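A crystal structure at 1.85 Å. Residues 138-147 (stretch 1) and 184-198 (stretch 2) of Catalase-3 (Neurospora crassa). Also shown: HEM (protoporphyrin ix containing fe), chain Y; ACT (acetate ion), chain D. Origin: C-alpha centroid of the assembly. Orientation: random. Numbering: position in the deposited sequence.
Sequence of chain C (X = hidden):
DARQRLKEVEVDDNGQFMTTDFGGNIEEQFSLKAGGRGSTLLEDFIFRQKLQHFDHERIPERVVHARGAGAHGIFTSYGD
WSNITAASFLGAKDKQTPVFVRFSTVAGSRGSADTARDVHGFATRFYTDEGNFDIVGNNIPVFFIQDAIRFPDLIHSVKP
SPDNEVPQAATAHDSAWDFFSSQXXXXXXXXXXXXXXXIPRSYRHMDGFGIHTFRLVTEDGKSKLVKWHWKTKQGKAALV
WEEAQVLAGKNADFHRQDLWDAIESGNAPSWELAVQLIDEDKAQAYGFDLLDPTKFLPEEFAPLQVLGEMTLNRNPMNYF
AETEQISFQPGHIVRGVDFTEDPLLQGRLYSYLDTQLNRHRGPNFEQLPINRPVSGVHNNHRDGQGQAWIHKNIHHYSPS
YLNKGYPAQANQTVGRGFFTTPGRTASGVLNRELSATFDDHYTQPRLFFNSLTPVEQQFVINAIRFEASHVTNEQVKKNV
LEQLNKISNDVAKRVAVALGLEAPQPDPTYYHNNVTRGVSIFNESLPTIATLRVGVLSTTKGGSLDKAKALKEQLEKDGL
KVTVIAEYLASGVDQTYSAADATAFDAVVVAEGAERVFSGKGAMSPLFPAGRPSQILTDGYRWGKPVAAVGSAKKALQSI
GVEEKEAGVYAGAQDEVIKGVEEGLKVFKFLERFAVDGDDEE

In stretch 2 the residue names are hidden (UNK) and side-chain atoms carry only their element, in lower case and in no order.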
# COMPACT_ATOMS: atom_id res chain seq x y z
N ASN C 138 3.79 10.63 -27.90
CA ASN C 138 2.70 11.61 -27.90
C ASN C 138 2.28 11.92 -29.33
O ASN C 138 2.89 11.42 -30.27
CB ASN C 138 3.13 12.90 -27.20
CG ASN C 138 3.11 12.77 -25.69
OD1 ASN C 138 2.37 11.95 -25.16
ND2 ASN C 138 3.92 13.57 -25.00
N ASN C 139 1.25 12.74 -29.50
CA ASN C 139 0.79 13.09 -30.84
C ASN C 139 1.48 14.34 -31.38
O ASN C 139 1.07 14.88 -32.41
CB ASN C 139 -0.73 13.27 -30.88
CG ASN C 139 -1.18 14.59 -30.28
OD1 ASN C 139 -0.62 15.06 -29.29
ND2 ASN C 139 -2.18 15.20 -30.91
N ILE C 140 2.50 14.79 -30.65
CA ILE C 140 3.31 15.96 -30.99
C ILE C 140 4.77 15.53 -30.86
O ILE C 140 5.12 14.79 -29.95
CB ILE C 140 3.02 17.11 -30.02
CG1 ILE C 140 1.63 17.69 -30.32
CG2 ILE C 140 4.11 18.18 -30.07
CD1 ILE C 140 1.11 18.62 -29.21
N PRO C 141 5.63 15.96 -31.81
CA PRO C 141 6.96 15.35 -31.95
C PRO C 141 8.03 15.93 -31.04
O PRO C 141 9.15 15.43 -31.05
CB PRO C 141 7.32 15.63 -33.41
CG PRO C 141 6.59 16.89 -33.72
CD PRO C 141 5.28 16.78 -32.98
N VAL C 142 7.71 16.97 -30.29
CA VAL C 142 8.68 17.59 -29.41
C VAL C 142 8.09 17.75 -28.01
O VAL C 142 6.88 17.88 -27.85
CB VAL C 142 9.12 18.98 -29.93
CG1 VAL C 142 9.89 18.84 -31.24
CG2 VAL C 142 7.90 19.90 -30.09
N PHE C 143 8.94 17.75 -27.00
CA PHE C 143 8.45 17.92 -25.64
C PHE C 143 8.87 19.27 -25.04
O PHE C 143 9.76 19.93 -25.56
CB PHE C 143 8.86 16.76 -24.76
CG PHE C 143 7.97 16.58 -23.57
CD1 PHE C 143 6.68 16.08 -23.73
CD2 PHE C 143 8.38 16.96 -22.31
CE1 PHE C 143 5.84 15.92 -22.64
CE2 PHE C 143 7.54 16.82 -21.22
CZ PHE C 143 6.27 16.30 -21.38
N PHE C 144 8.24 19.65 -23.93
CA PHE C 144 8.41 20.99 -23.34
C PHE C 144 9.79 21.29 -22.77
O PHE C 144 10.22 22.44 -22.75
CB PHE C 144 7.42 21.22 -22.19
CG PHE C 144 5.98 21.25 -22.60
CD1 PHE C 144 5.41 22.40 -23.12
CD2 PHE C 144 5.18 20.14 -22.41
CE1 PHE C 144 4.06 22.44 -23.47
CE2 PHE C 144 3.83 20.16 -22.76
CZ PHE C 144 3.27 21.31 -23.28
N ILE C 145 10.45 20.26 -22.26
CA ILE C 145 11.65 20.49 -21.46
C ILE C 145 12.75 19.57 -21.91
O ILE C 145 12.49 18.57 -22.56
CB ILE C 145 11.38 20.27 -19.97
CG1 ILE C 145 10.76 18.88 -19.76
CG2 ILE C 145 10.44 21.37 -19.42
CD1 ILE C 145 10.65 18.45 -18.34
N GLN C 146 13.98 19.91 -21.55
CA GLN C 146 15.17 19.25 -22.10
C GLN C 146 15.85 18.34 -21.09
O GLN C 146 16.80 17.65 -21.41
CB GLN C 146 16.17 20.30 -22.60
CG GLN C 146 15.59 21.26 -23.63
CD GLN C 146 16.58 22.30 -24.09
OE1 GLN C 146 17.14 23.05 -23.29
NE2 GLN C 146 16.80 22.36 -25.41
N ASP C 147 15.37 18.34 -19.86
CA ASP C 147 15.97 17.51 -18.83
C ASP C 147 14.86 16.96 -17.93
O ASP C 147 14.03 17.72 -17.44
CB ASP C 147 17.00 18.33 -18.04
CG ASP C 147 17.84 17.49 -17.08
OD1 ASP C 147 17.28 16.61 -16.38
OD2 ASP C 147 19.07 17.71 -17.04
N UNK C 184 11.85 28.88 -21.61
CA UNK C 184 11.46 29.05 -23.02
C UNK C 184 11.57 27.80 -23.89
O UNK C 184 11.01 27.80 -24.98
c UNK C 184 12.41 30.15 -23.52
c UNK C 184 12.79 30.91 -22.29
c UNK C 184 12.86 29.87 -21.19
N UNK C 185 12.26 26.75 -23.43
CA UNK C 185 12.32 25.54 -24.22
C UNK C 185 10.89 25.06 -24.48
O UNK C 185 10.61 24.42 -25.49
o UNK C 185 12.50 24.10 -22.29
c UNK C 185 13.12 24.45 -23.51
N UNK C 186 9.98 25.40 -23.57
CA UNK C 186 8.59 24.93 -23.62
C UNK C 186 7.82 25.52 -24.79
O UNK C 186 6.74 25.04 -25.13
c UNK C 186 7.87 25.26 -22.29
N UNK C 187 8.36 26.55 -25.43
CA UNK C 187 7.59 27.28 -26.43
C UNK C 187 7.25 26.43 -27.65
O UNK C 187 6.22 26.64 -28.32
c UNK C 187 8.38 29.60 -25.73
c UNK C 187 7.00 30.19 -25.41
c UNK C 187 9.38 30.68 -26.09
c UNK C 187 8.30 28.56 -26.85
N UNK C 188 8.09 25.45 -27.95
CA UNK C 188 7.86 24.67 -29.17
C UNK C 188 6.65 23.78 -28.99
O UNK C 188 5.68 23.87 -29.76
c UNK C 188 8.08 23.47 -31.95
n UNK C 188 10.01 22.54 -31.54
n UNK C 188 8.50 22.76 -33.05
c UNK C 188 9.67 22.20 -32.77
c UNK C 188 9.03 23.34 -30.99
c UNK C 188 9.11 23.88 -29.59
N UNK C 189 6.67 22.94 -27.97
CA UNK C 189 5.53 22.08 -27.71
C UNK C 189 4.28 22.92 -27.48
O UNK C 189 3.19 22.54 -27.89
o UNK C 189 6.94 20.33 -26.78
c UNK C 189 4.59 20.20 -26.28
c UNK C 189 5.79 21.13 -26.50
N UNK C 190 4.44 24.09 -26.87
CA UNK C 190 3.30 24.97 -26.65
C UNK C 190 2.60 25.31 -27.98
O UNK C 190 1.38 25.19 -28.10
c UNK C 190 3.73 26.24 -25.91
c UNK C 190 1.53 26.70 -24.70
c UNK C 190 2.64 27.27 -25.60
c UNK C 190 3.27 28.51 -24.98
N UNK C 191 3.37 25.73 -28.98
CA UNK C 191 2.80 26.07 -30.29
C UNK C 191 2.04 24.89 -30.90
O UNK C 191 0.96 25.06 -31.48
c UNK C 191 4.41 30.82 -31.18
c UNK C 191 4.36 28.72 -30.03
c UNK C 191 4.15 30.17 -32.37
c UNK C 191 4.00 28.80 -32.39
c UNK C 191 4.10 28.06 -31.23
c UNK C 191 3.90 26.56 -31.25
c UNK C 191 4.52 30.09 -30.01
N UNK C 192 2.59 23.69 -30.78
CA UNK C 192 1.90 22.50 -31.27
C UNK C 192 0.59 22.28 -30.50
O UNK C 192 -0.43 21.91 -31.09
c UNK C 192 4.37 18.96 -35.75
c UNK C 192 2.79 21.26 -31.11
n UNK C 192 5.84 21.24 -33.26
c UNK C 192 5.13 21.64 -32.15
c UNK C 192 3.81 20.28 -33.36
c UNK C 192 3.88 21.08 -32.17
c UNK C 192 5.06 20.40 -34.01
c UNK C 192 5.35 19.75 -35.21
c UNK C 192 2.83 19.46 -33.93
c UNK C 192 3.12 18.81 -35.13
N UNK C 193 0.63 22.48 -29.19
CA UNK C 193 -0.56 22.27 -28.36
C UNK C 193 -1.63 23.33 -28.66
O UNK C 193 -2.82 23.10 -28.49
c UNK C 193 -0.20 22.27 -26.87
N UNK C 194 -1.18 24.51 -29.11
CA UNK C 194 -2.08 25.58 -29.52
C UNK C 194 -2.60 25.40 -30.95
O UNK C 194 -3.44 26.18 -31.40
s UNK C 194 -2.44 27.49 -26.87
c UNK C 194 -2.09 26.22 -25.65
c UNK C 194 -1.41 26.95 -29.38
c UNK C 194 -1.00 27.32 -27.96
N UNK C 195 -2.10 24.39 -31.65
CA UNK C 195 -2.58 24.09 -33.00
C UNK C 195 -3.65 23.01 -32.94
O UNK C 195 -4.17 22.68 -31.86
c UNK C 195 -1.42 23.65 -33.90
o UNK C 195 -1.05 22.30 -33.63
N UNK C 196 -4.01 22.46 -34.10
CA UNK C 196 -4.99 21.39 -34.14
C UNK C 196 -4.55 20.16 -33.37
O UNK C 196 -5.37 19.34 -32.96
N UNK C 197 -3.24 20.00 -33.18
CA UNK C 197 -2.75 18.85 -32.43
C UNK C 197 -3.32 18.85 -31.00
O UNK C 197 -3.41 17.81 -30.36
o UNK C 197 -0.74 19.08 -34.71
c UNK C 197 -1.22 18.83 -32.37
c UNK C 197 -0.60 18.40 -33.69
n UNK C 197 0.10 17.27 -33.68
N UNK C 198 -3.69 20.04 -30.52
CA UNK C 198 -4.20 20.17 -29.16
C UNK C 198 -5.64 19.71 -29.06
O UNK C 198 -6.10 19.35 -27.97
CHA HEM Y . 2.79 8.66 -18.54
CHB HEM Y . 4.47 10.18 -22.85
CHC HEM Y . 7.92 12.70 -20.57
CHD HEM Y . 6.78 10.49 -16.41
C1A HEM Y . 2.90 8.88 -19.90
C2A HEM Y . 2.01 8.38 -20.94
C3A HEM Y . 2.47 8.81 -22.13
C4A HEM Y . 3.68 9.58 -21.89
CMA HEM Y . 1.87 8.55 -23.53
CAA HEM Y . 0.73 7.54 -20.70
CBA HEM Y . 0.97 6.05 -20.93
CGA HEM Y . -0.35 5.33 -20.77
O1A HEM Y . -0.52 4.61 -19.76
O2A HEM Y . -1.23 5.48 -21.66
C1B HEM Y . 5.59 10.95 -22.61
C2B HEM Y . 6.48 11.49 -23.62
C3B HEM Y . 7.43 12.21 -22.99
C4B HEM Y . 7.17 12.12 -21.57
CMB HEM Y . 6.29 11.25 -25.13
CAB HEM Y . 8.64 12.96 -23.59
CBB HEM Y . 9.17 12.58 -24.77
C1C HEM Y . 7.96 12.25 -19.27
C2C HEM Y . 9.01 12.51 -18.30
C3C HEM Y . 8.67 11.91 -17.16
C4C HEM Y . 7.42 11.22 -17.37
CMC HEM Y . 10.26 13.37 -18.55
CAC HEM Y . 9.45 11.83 -15.84
CBC HEM Y . 10.78 11.81 -15.88
C1D HEM Y . 5.61 9.81 -16.58
C2D HEM Y . 4.96 9.06 -15.54
C3D HEM Y . 3.71 8.49 -16.20
C4D HEM Y . 3.74 8.95 -17.57
CMD HEM Y . 5.44 8.89 -14.08
CAD HEM Y . 2.65 7.59 -15.55
CBD HEM Y . 3.01 6.15 -15.91
CGD HEM Y . 2.07 5.21 -15.19
O1D HEM Y . 1.94 4.05 -15.66
O2D HEM Y . 1.45 5.63 -14.18
NA HEM Y . 3.90 9.60 -20.52
NB HEM Y . 6.05 11.35 -21.38
NC HEM Y . 7.01 11.45 -18.66
ND HEM Y . 4.88 9.72 -17.76
FE HEM Y . 5.50 10.45 -19.63
C ACT D . -3.53 15.53 -34.73
O ACT D . -2.59 15.53 -35.56
OXT ACT D . -3.20 15.26 -33.55
CH3 ACT D . -4.94 15.85 -35.17
O HOH W 1 9.13 22.55 -26.56
O HOH W 2 13.88 22.77 -20.48

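Position 184 has three side-chain carbons that close a ring onto its own backbone N. The CA-to-CB bond points away from stretch 1, and no side-chain atom touches it. This is Pro184.

Position 185 has one carbon and then one oxygen. The oxygen is near Phe144 O. This is Ser185, and its OG donates a hydrogen bond to Phe144 O at 2.9 Å. Water 2 donates to Ser185 OG and accepts from Gln146 N.

Position 186 has a single carbon, CB, 3.9 Å from Phe144 CD1. This is Ala186. Its CA also lies 3.1 Å from Phe144 O in a CA-H...O contact.

Position 187 has four carbons, forked at the second. The CA-to-CB bond points away from stretch 1, and the side chain makes no contact there. The residue is Leu187.

Position 188 has one carbon and then a five-membered ring of three carbons and two nitrogens. Val142 CG2 sits over one ring face. This is His188. Val142 CG2 is 3.7 Å from its ND1, which is hydrogen-bonded elsewhere in the structure.

Position 189 has one carbon carrying one oxygen and one carbon. The oxygen faces Val142 O, and the carbon lies over the Phe144 ring. An oxygen on one arm and a carbon on the other give Thr189. Its OG1 donates to Val142 O at 2.7 Å, although the oxygen's place is less sure. Its CG2 is 3.5 Å from Phe144 CZ.

Position 190 has four carbons, forked at the second; its CA-to-CB bond runs sideways to stretch 1. This is Leu190. Its backbone N is 3.8 Å from Phe144 CE1.

Position 191 has one carbon and then a ring of six carbons, with no oxygen. It is out of reach of stretch 1. This is Phe191.

Position 192 has one carbon and then fused five- and six-membered rings holding eight carbons and one nitrogen. Pro141 packs over one face. Only an indole fits, so this is Trp192. Pro141 CG lies 3.5 Å from its CZ2, and Ile140 CG2 lies 3.5 Å from its CB.

Position 193 has one carbon. Its backbone N is 3.9 Å from Ile140 CD1. This is Ala193.

Position 194 is an unbranched chain of two carbons, a sulfur and a carbon. It is Met194, out of reach of stretch 1.

Position 195 has one carbon and one oxygen. This is Ser195, whose OG donates to Trp192 O within the stretch.

Position 196 has no side-chain atoms and is Gly196.

Position 197 has two carbons, the second carrying one oxygen and one nitrogen. The nitrogen is near Asn139 O. This is Asn197, and ND2 donates to Asn139 O at 2.9 Å. Asn139 ND2 returns a bond to Asn197 O, also 2.9 Å.

Position 198 has no side chain. It is Gly198; a CB here would clash with Ala193 O.

The contact combines polar ties with apolar packing. Asn139 and Asn197 pair reciprocally, while Ser185 and Thr189 bind stretch 1 carbonyls. Alongside these ties, Ile140, Pro141, Val142 and Phe144 pack on the helix. Water 1 adds a bridge, donating to Phe143 O and Ser185 O and accepting from Thr189 N.

Stretch 2 (184-198) PSALHTLFWAMSGNG
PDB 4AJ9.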